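PDB 4O1J: carbonic anhydrase from Sordaria macrospora, which probably catalyses the reversible hydration of carbon dioxide to hydrogencarbonate and a proton, using one zinc ion per subunit. Local coordinates for residues R78-I83 with T133-L138; K105-C110 with L189-V194. All coordinates share one frame; numbering follows the deposited sequence.

The centres of the two contacts lie about 18 Å apart, and both reach the same mixed sheet, whose strands run in the order 74-79, 51-56, 106-112, 190-197, 202-206. Interaction 1 starts at the end of strand 74-79, outermost within this chain, and ties the loop after it to helices 131-134 and 136-144; interaction 2 joins the parallel neighbours 106-112 and 190-197. Along the chain their segments alternate (78-83, 105-110, 133-138, 189-194), so the two contacts are interleaved within one beta-class carbonic anhydrase fold. They touch where N82 packs on L109 and C110. Interaction 1 lies beside the zinc site, and both contacts meet the second subunit of the tetramer.

Interaction 1 of 2, residues R78-I83 with T133-L138; sequences RNIANI and TWLLPL
The indole of W134 meets segment 78-83 with its edge and one face. At the edge, NE1 donates to the backbone O of I80 at 2.9 Å, an almost straight bond (N-H...O 173°) with the oxygen close to the ring plane. N79 reaches the same edge, its OD1 3.4 Å from CZ2 of W134, and its amide stands steeply to the indole, the planes 76° apart. Over one face, offset toward the rim, sits CG2 of I83. W134 gets there with CG anti to its backbone N (chi1 175°), which directs the ring toward the loop.

That loop is tied back on itself by N79: OD1 accepts the backbone N-H of I83 on a lone pair at 2.8 Å, while ND2 gives a longer bond to O of I83. The side chain can span the turn because its CG lies between the backbone N and the carbonyl carbon.

Apolar contacts complete the join. CD1 of I83 lies 3.8 Å from CD2 of L135, and its CG2 is equally near CG of P137. The methyl of A81 touches both CD2 of L135, at 4.1 Å, and CD1 of L138; it also packs on C115, a zinc ligand. N90 of the second subunit packs on both N79 and W134.

An alanine in place of W134 would probably leave the I80 carbonyl without its indole donor and open a gap beside N79 and I83. Chemically, one directed N-H bond, in a contact that is otherwise mostly van der Waals, helps to fix the rotation of the indole, together with the packing of N79, I80 and I83, and anchors the turn carrying A81, which lies about 5 Å from the zinc ion by its side chain.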
ATOM      1  N   ARG A  78     -14.349   2.217   4.461  1.00 26.87           N
ATOM      2  CA  ARG A  78     -15.001   2.127   3.167  1.00 24.58           C
ATOM      3  C   ARG A  78     -14.023   2.386   2.041  1.00 21.80           C
ATOM      4  O   ARG A  78     -13.256   3.353   2.073  1.00 18.36           O
ATOM      5  CB  ARG A  78     -16.169   3.109   3.060  1.00 25.20           C
ATOM      6  CG  ARG A  78     -17.421   2.715   3.814  1.00 25.73           C
ATOM      7  CD  ARG A  78     -18.622   3.090   2.979  1.00 26.14           C
ATOM      8  NE  ARG A  78     -19.415   4.175   3.541  1.00 27.44           N
ATOM      9  CZ  ARG A  78     -20.310   4.877   2.853  1.00 26.28           C
ATOM     10  NH1 ARG A  78     -20.513   4.632   1.565  1.00 23.54           N
ATOM     11  NH2 ARG A  78     -20.997   5.837   3.454  1.00 27.77           N
ATOM     12  N   ASN A  79     -14.038   1.501   1.056  1.00 22.77           N
ATOM     13  CA  ASN A  79     -13.221   1.700  -0.134  1.00 23.23           C
ATOM     14  C   ASN A  79     -13.967   1.266  -1.385  1.00 25.27           C
ATOM     15  O   ASN A  79     -15.137   0.893  -1.322  1.00 26.04           O
ATOM     16  CB  ASN A  79     -11.896   0.948  -0.014  1.00 21.75           C
ATOM     17  CG  ASN A  79     -12.082  -0.543   0.186  1.00 23.15           C
ATOM     18  OD1 ASN A  79     -12.665  -1.237  -0.654  1.00 23.90           O
ATOM     19  ND2 ASN A  79     -11.551  -1.053   1.291  1.00 23.23           N
ATOM     20  N   ILE A  80     -13.290   1.316  -2.525  1.00 24.80           N
ATOM     21  CA  ILE A  80     -13.903   0.887  -3.773  1.00 24.06           C
ATOM     22  C   ILE A  80     -14.227  -0.606  -3.753  1.00 23.51           C
ATOM     23  O   ILE A  80     -13.336  -1.438  -3.604  1.00 21.93           O
ATOM     24  CB  ILE A  80     -13.004   1.204  -4.974  1.00 22.12           C
ATOM     25  CG1 ILE A  80     -12.836   2.718  -5.100  1.00 20.82           C
ATOM     26  CG2 ILE A  80     -13.602   0.633  -6.256  1.00 21.21           C
ATOM     27  CD1 ILE A  80     -14.150   3.481  -5.220  1.00 19.18           C
ATOM     28  N   ALA A  81     -15.518  -0.918  -3.866  1.00 24.04           N
ATOM     29  CA  ALA A  81     -16.015  -2.289  -3.993  1.00 24.22           C
ATOM     30  C   ALA A  81     -15.752  -3.132  -2.746  1.00 24.87           C
ATOM     31  O   ALA A  81     -15.696  -4.360  -2.838  1.00 26.82           O
ATOM     32  CB  ALA A  81     -15.410  -2.964  -5.227  1.00 25.19           C
ATOM     33  N   ASN A  82     -15.630  -2.465  -1.594  1.00 24.04           N
ATOM     34  CA  ASN A  82     -15.379  -3.092  -0.284  1.00 24.12           C
ATOM     35  C   ASN A  82     -14.392  -4.249  -0.314  1.00 26.39           C
ATOM     36  O   ASN A  82     -14.682  -5.339   0.178  1.00 26.45           O
ATOM     37  CB  ASN A  82     -16.688  -3.571   0.363  1.00 23.63           C
ATOM     38  CG  ASN A  82     -17.555  -4.403  -0.573  1.00 24.18           C
ATOM     39  OD1 ASN A  82     -18.370  -3.862  -1.331  1.00 25.85           O
ATOM     40  ND2 ASN A  82     -17.401  -5.724  -0.510  1.00 21.56           N
ATOM     41  N   ILE A  83     -13.218  -3.995  -0.878  1.00 28.54           N
ATOM     42  CA  ILE A  83     -12.223  -5.036  -1.061  1.00 29.58           C
ATOM     43  C   ILE A  83     -11.277  -5.128   0.128  1.00 31.16           C
ATOM     44  O   ILE A  83     -10.684  -4.134   0.539  1.00 31.69           O
ATOM     45  CB  ILE A  83     -11.414  -4.792  -2.343  1.00 28.65           C
ATOM     46  CG1 ILE A  83     -12.293  -5.068  -3.569  1.00 27.96           C
ATOM     47  CG2 ILE A  83     -10.155  -5.654  -2.363  1.00 27.61           C
ATOM     48  CD1 ILE A  83     -11.597  -4.840  -4.895  1.00 27.22           C
ATOM     49  N   THR A 133      -5.421  -2.126 -10.711  1.00 34.08           N
ATOM     50  CA  THR A 133      -4.610  -2.751  -9.682  1.00 33.89           C
ATOM     51  C   THR A 133      -5.410  -2.949  -8.404  1.00 32.70           C
ATOM     52  O   THR A 133      -5.335  -4.009  -7.785  1.00 32.35           O
ATOM     53  CB  THR A 133      -3.349  -1.907  -9.374  1.00 34.20           C
ATOM     54  OG1 THR A 133      -2.550  -1.788 -10.558  1.00 34.82           O
ATOM     55  CG2 THR A 133      -2.516  -2.552  -8.275  1.00 32.35           C
ATOM     56  N   TRP A 134      -6.200  -1.951  -8.023  1.00 33.36           N
ATOM     57  CA  TRP A 134      -7.014  -2.085  -6.821  1.00 34.75           C
ATOM     58  C   TRP A 134      -8.061  -3.177  -7.009  1.00 33.64           C
ATOM     59  O   TRP A 134      -8.293  -3.985  -6.110  1.00 33.63           O
ATOM     60  CB  TRP A 134      -7.694  -0.764  -6.453  1.00 37.17           C
ATOM     61  CG  TRP A 134      -8.639  -0.914  -5.292  1.00 39.15           C
ATOM     62  CD1 TRP A 134     -10.006  -0.951  -5.347  1.00 39.65           C
ATOM     63  CD2 TRP A 134      -8.290  -1.095  -3.914  1.00 39.40           C
ATOM     64  NE1 TRP A 134     -10.526  -1.123  -4.087  1.00 39.16           N
ATOM     65  CE2 TRP A 134      -9.492  -1.216  -3.186  1.00 39.34           C
ATOM     66  CE3 TRP A 134      -7.075  -1.157  -3.218  1.00 39.48           C
ATOM     67  CZ2 TRP A 134      -9.520  -1.396  -1.805  1.00 39.42           C
ATOM     68  CZ3 TRP A 134      -7.101  -1.340  -1.844  1.00 38.97           C
ATOM     69  CH2 TRP A 134      -8.317  -1.458  -1.153  1.00 39.43           C
ATOM     70  N   LEU A 135      -8.659  -3.214  -8.196  1.00 32.55           N
ATOM     71  CA  LEU A 135      -9.691  -4.192  -8.504  1.00 31.52           C
ATOM     72  C   LEU A 135      -9.131  -5.546  -8.904  1.00 31.74           C
ATOM     73  O   LEU A 135      -9.898  -6.465  -9.195  1.00 31.35           O
ATOM     74  CB  LEU A 135     -10.595  -3.675  -9.621  1.00 31.29           C
ATOM     75  CG  LEU A 135     -11.541  -2.541  -9.233  1.00 31.59           C
ATOM     76  CD1 LEU A 135     -12.307  -2.072 -10.447  1.00 30.53           C
ATOM     77  CD2 LEU A 135     -12.490  -2.991  -8.127  1.00 31.40           C
ATOM     78  N   LEU A 136      -7.806  -5.677  -8.925  1.00 31.92           N
ATOM     79  CA  LEU A 136      -7.198  -6.943  -9.340  1.00 30.89           C
ATOM     80  C   LEU A 136      -7.686  -8.176  -8.557  1.00 30.57           C
ATOM     81  O   LEU A 136      -7.929  -9.215  -9.170  1.00 31.13           O
ATOM     82  CB  LEU A 136      -5.673  -6.860  -9.257  1.00 30.10           C
ATOM     83  CG  LEU A 136      -5.029  -7.957 -10.102  1.00 30.56           C
ATOM     84  CD1 LEU A 136      -5.481  -7.828 -11.550  1.00 31.61           C
ATOM     85  CD2 LEU A 136      -3.521  -7.911 -10.012  1.00 30.53           C
ATOM     86  N   PRO A 137      -7.846  -8.076  -7.217  1.00 29.68           N
ATOM     87  CA  PRO A 137      -8.367  -9.266  -6.523  1.00 27.63           C
ATOM     88  C   PRO A 137      -9.834  -9.585  -6.841  1.00 26.39           C
ATOM     89  O   PRO A 137     -10.264 -10.721  -6.618  1.00 24.54           O
ATOM     90  CB  PRO A 137      -8.204  -8.911  -5.037  1.00 26.87           C
ATOM     91  CG  PRO A 137      -8.101  -7.428  -4.998  1.00 27.97           C
ATOM     92  CD  PRO A 137      -7.387  -7.052  -6.258  1.00 29.25           C
ATOM     93  N   LEU A 138     -10.583  -8.606  -7.346  1.00 26.91           N
ATOM     94  CA  LEU A 138     -11.951  -8.843  -7.812  1.00 27.82           C
ATOM     95  C   LEU A 138     -11.920  -9.450  -9.214  1.00 29.63           C
ATOM     96  O   LEU A 138     -12.744 -10.299  -9.560  1.00 28.33           O
ATOM     97  CB  LEU A 138     -12.768  -7.548  -7.806  1.00 27.42           C
ATOM     98  CG  LEU A 138     -14.103  -7.547  -7.054  1.00 25.46           C
ATOM     99  CD1 LEU A 138     -14.878  -6.271  -7.341  1.00 25.34           C
ATOM    100  CD2 LEU A 138     -14.932  -8.766  -7.406  1.00 25.47           C
TER

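Interaction 2 of 2, residues K105-C110 with L189-V194; sequences KHIVLC and LEVHGV
Backbone hydrogen bonds join H106-C110 to E190-V194 as parallel strands, with short-segment axes 4.7 Å apart at closest approach and inclined by 17°. The ladder uses every second residue of each strand: I107 gives its N-H to O of E190 and returns its O to N of H192 at 2.8 Å, and L109 does the same between H192 and V194. Where the strands begin, N of E190 donates to O of K105. Contacts from CA-H groups to carbonyl oxygens supplement the ladder, as from CA of V191 to O of I107.

A polar side-chain bond lies on the face bearing H106, V108, E190 and H192. ND1 of H106 and NE2 of H192 meet at 2.9 Å, either being a possible donor, with the imidazoles rim to rim and their planes 33° apart. CG of H106 stands beside its own backbone N (chi1 -61°), which brings ND1 toward the neighbouring strand. E190 runs alongside H106; its OE2 accepts from the backbone N of E15 of the second subunit, and F18 of that subunit stacks on H192.

These two strands are adjacent members of the parallel part of the beta-class carbonic anhydrase sheet, and the chain connecting them is mostly helical. Strand 106-112 runs on to H112, a zinc ligand.

Apolar contacts occur on both faces. CG2 of V194 rests 3.5 Å from CG1 of V108 and equally near CB of C110. On the reverse face, CD1 of I107 meets CD2 of L189 at 3.8 Å, and I107 and V191 both pack on I180 of helix 178-187. On the same face L109 and V191 both pack on I171 of helix 155-176, while G193, opposite L109, adds no side chain.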
ATOM      1  N   LYS A 105     -17.100  -6.216  18.767  1.00 36.00           N
ATOM      2  CA  LYS A 105     -17.519  -7.598  18.936  1.00 37.01           C
ATOM      3  C   LYS A 105     -17.958  -8.225  17.616  1.00 32.24           C
ATOM      4  O   LYS A 105     -18.083  -9.445  17.517  1.00 30.22           O
ATOM      5  CB  LYS A 105     -18.640  -7.668  19.971  1.00 41.69           C
ATOM      6  CG  LYS A 105     -18.259  -6.985  21.277  1.00 45.99           C
ATOM      7  CD  LYS A 105     -19.447  -6.789  22.195  1.00 49.66           C
ATOM      8  CE  LYS A 105     -19.055  -5.941  23.390  1.00 51.91           C
ATOM      9  NZ  LYS A 105     -20.238  -5.606  24.230  1.00 54.13           N
ATOM     10  N   HIS A 106     -18.181  -7.379  16.610  1.00 30.17           N
ATOM     11  CA  HIS A 106     -18.642  -7.826  15.299  1.00 30.67           C
ATOM     12  C   HIS A 106     -17.899  -7.134  14.165  1.00 30.62           C
ATOM     13  O   HIS A 106     -17.666  -5.930  14.218  1.00 31.57           O
ATOM     14  CB  HIS A 106     -20.138  -7.565  15.148  1.00 31.86           C
ATOM     15  CG  HIS A 106     -20.974  -8.296  16.145  1.00 33.27           C
ATOM     16  ND1 HIS A 106     -21.294  -9.628  16.012  1.00 34.89           N
ATOM     17  CD2 HIS A 106     -21.520  -7.892  17.316  1.00 34.24           C
ATOM     18  CE1 HIS A 106     -22.021 -10.009  17.046  1.00 35.77           C
ATOM     19  NE2 HIS A 106     -22.172  -8.975  17.854  1.00 35.47           N
ATOM     20  N   ILE A 107     -17.544  -7.904  13.142  1.00 27.89           N
ATOM     21  CA  ILE A 107     -16.976  -7.363  11.914  1.00 25.25           C
ATOM     22  C   ILE A 107     -17.890  -7.719  10.760  1.00 23.22           C
ATOM     23  O   ILE A 107     -18.118  -8.885  10.477  1.00 21.42           O
ATOM     24  CB  ILE A 107     -15.542  -7.896  11.643  1.00 21.63           C
ATOM     25  CG1 ILE A 107     -14.581  -7.397  12.725  1.00 22.17           C
ATOM     26  CG2 ILE A 107     -15.051  -7.464  10.265  1.00 18.21           C
ATOM     27  CD1 ILE A 107     -13.214  -7.992  12.652  1.00 22.85           C
ATOM     28  N   VAL A 108     -18.412  -6.696  10.101  1.00 24.68           N
ATOM     29  CA  VAL A 108     -19.387  -6.855   9.035  1.00 25.63           C
ATOM     30  C   VAL A 108     -18.809  -6.461   7.686  1.00 27.99           C
ATOM     31  O   VAL A 108     -18.583  -5.279   7.415  1.00 28.94           O
ATOM     32  CB  VAL A 108     -20.648  -5.999   9.293  1.00 22.52           C
ATOM     33  CG1 VAL A 108     -21.666  -6.213   8.190  1.00 20.51           C
ATOM     34  CG2 VAL A 108     -21.242  -6.322  10.651  1.00 22.16           C
ATOM     35  N   LEU A 109     -18.553  -7.449   6.838  1.00 28.74           N
ATOM     36  CA  LEU A 109     -18.120  -7.141   5.485  1.00 27.12           C
ATOM     37  C   LEU A 109     -19.356  -7.078   4.610  1.00 26.19           C
ATOM     38  O   LEU A 109     -20.023  -8.094   4.383  1.00 26.07           O
ATOM     39  CB  LEU A 109     -17.126  -8.178   4.956  1.00 24.74           C
ATOM     40  CG  LEU A 109     -16.668  -7.894   3.526  1.00 22.84           C
ATOM     41  CD1 LEU A 109     -16.006  -6.524   3.421  1.00 21.42           C
ATOM     42  CD2 LEU A 109     -15.738  -8.982   3.044  1.00 22.66           C
ATOM     43  N   CYS A 110     -19.664  -5.881   4.125  1.00 25.65           N
ATOM     44  CA  CYS A 110     -20.905  -5.696   3.395  1.00 25.83           C
ATOM     45  C   CYS A 110     -20.684  -5.403   1.929  1.00 25.36           C
ATOM     46  O   CYS A 110     -20.139  -4.362   1.578  1.00 23.93           O
ATOM     47  CB  CYS A 110     -21.721  -4.565   4.011  1.00 25.00           C
ATOM     48  SG  CYS A 110     -23.294  -4.264   3.164  1.00 31.30           S
ATOM     49  N   LEU A 189     -14.785 -12.954  19.051  1.00 34.43           N
ATOM     50  CA  LEU A 189     -15.066 -11.966  18.026  1.00 33.80           C
ATOM     51  C   LEU A 189     -15.836 -12.652  16.907  1.00 35.46           C
ATOM     52  O   LEU A 189     -15.535 -13.792  16.539  1.00 35.65           O
ATOM     53  CB  LEU A 189     -13.771 -11.327  17.508  1.00 32.79           C
ATOM     54  CG  LEU A 189     -13.890 -10.418  16.280  1.00 31.11           C
ATOM     55  CD1 LEU A 189     -14.845  -9.274  16.559  1.00 31.14           C
ATOM     56  CD2 LEU A 189     -12.533  -9.876  15.889  1.00 29.69           C
ATOM     57  N   GLU A 190     -16.855 -11.982  16.388  1.00 36.33           N
ATOM     58  CA  GLU A 190     -17.646 -12.571  15.318  1.00 38.35           C
ATOM     59  C   GLU A 190     -17.442 -11.842  14.002  1.00 34.97           C
ATOM     60  O   GLU A 190     -17.216 -10.635  13.980  1.00 33.51           O
ATOM     61  CB  GLU A 190     -19.125 -12.597  15.697  1.00 42.55           C
ATOM     62  CG  GLU A 190     -19.421 -13.516  16.872  1.00 46.74           C
ATOM     63  CD  GLU A 190     -20.903 -13.759  17.067  1.00 49.70           C
ATOM     64  OE1 GLU A 190     -21.559 -14.223  16.111  1.00 49.74           O
ATOM     65  OE2 GLU A 190     -21.409 -13.491  18.178  1.00 51.37           O
ATOM     66  N   VAL A 191     -17.490 -12.594  12.907  1.00 32.09           N
ATOM     67  CA  VAL A 191     -17.313 -12.026  11.582  1.00 29.29           C
ATOM     68  C   VAL A 191     -18.462 -12.472  10.676  1.00 29.37           C
ATOM     69  O   VAL A 191     -18.815 -13.649  10.636  1.00 31.44           O
ATOM     70  CB  VAL A 191     -15.960 -12.434  10.966  1.00 25.73           C
ATOM     71  CG1 VAL A 191     -15.758 -11.746   9.616  1.00 23.59           C
ATOM     72  CG2 VAL A 191     -14.822 -12.089  11.922  1.00 24.17           C
ATOM     73  N   HIS A 192     -19.046 -11.520   9.957  1.00 26.95           N
ATOM     74  CA  HIS A 192     -20.239 -11.761   9.158  1.00 26.98           C
ATOM     75  C   HIS A 192     -20.082 -11.204   7.746  1.00 27.80           C
ATOM     76  O   HIS A 192     -19.606 -10.079   7.552  1.00 26.82           O
ATOM     77  CB  HIS A 192     -21.466 -11.139   9.833  1.00 26.73           C
ATOM     78  CG  HIS A 192     -21.469 -11.286  11.323  1.00 27.15           C
ATOM     79  ND1 HIS A 192     -21.943 -12.412  11.962  1.00 27.44           N
ATOM     80  CD2 HIS A 192     -21.032 -10.453  12.303  1.00 25.48           C
ATOM     81  CE1 HIS A 192     -21.808 -12.267  13.269  1.00 27.04           C
ATOM     82  NE2 HIS A 192     -21.256 -11.086  13.499  1.00 26.06           N
ATOM     83  N   GLY A 193     -20.482 -12.001   6.761  1.00 28.78           N
ATOM     84  CA  GLY A 193     -20.530 -11.530   5.391  1.00 29.55           C
ATOM     85  C   GLY A 193     -21.967 -11.204   5.040  1.00 30.72           C
ATOM     86  O   GLY A 193     -22.846 -12.061   5.148  1.00 32.15           O
ATOM     87  N   VAL A 194     -22.229  -9.954   4.677  1.00 29.89           N
ATOM     88  CA  VAL A 194     -23.591  -9.573   4.342  1.00 29.79           C
ATOM     89  C   VAL A 194     -23.697  -8.900   2.975  1.00 31.15           C
ATOM     90  O   VAL A 194     -22.699  -8.498   2.355  1.00 30.55           O
ATOM     91  CB  VAL A 194     -24.203  -8.622   5.400  1.00 27.69           C
ATOM     92  CG1 VAL A 194     -24.139  -9.245   6.791  1.00 26.30           C
ATOM     93  CG2 VAL A 194     -23.500  -7.282   5.377  1.00 26.36           C
TER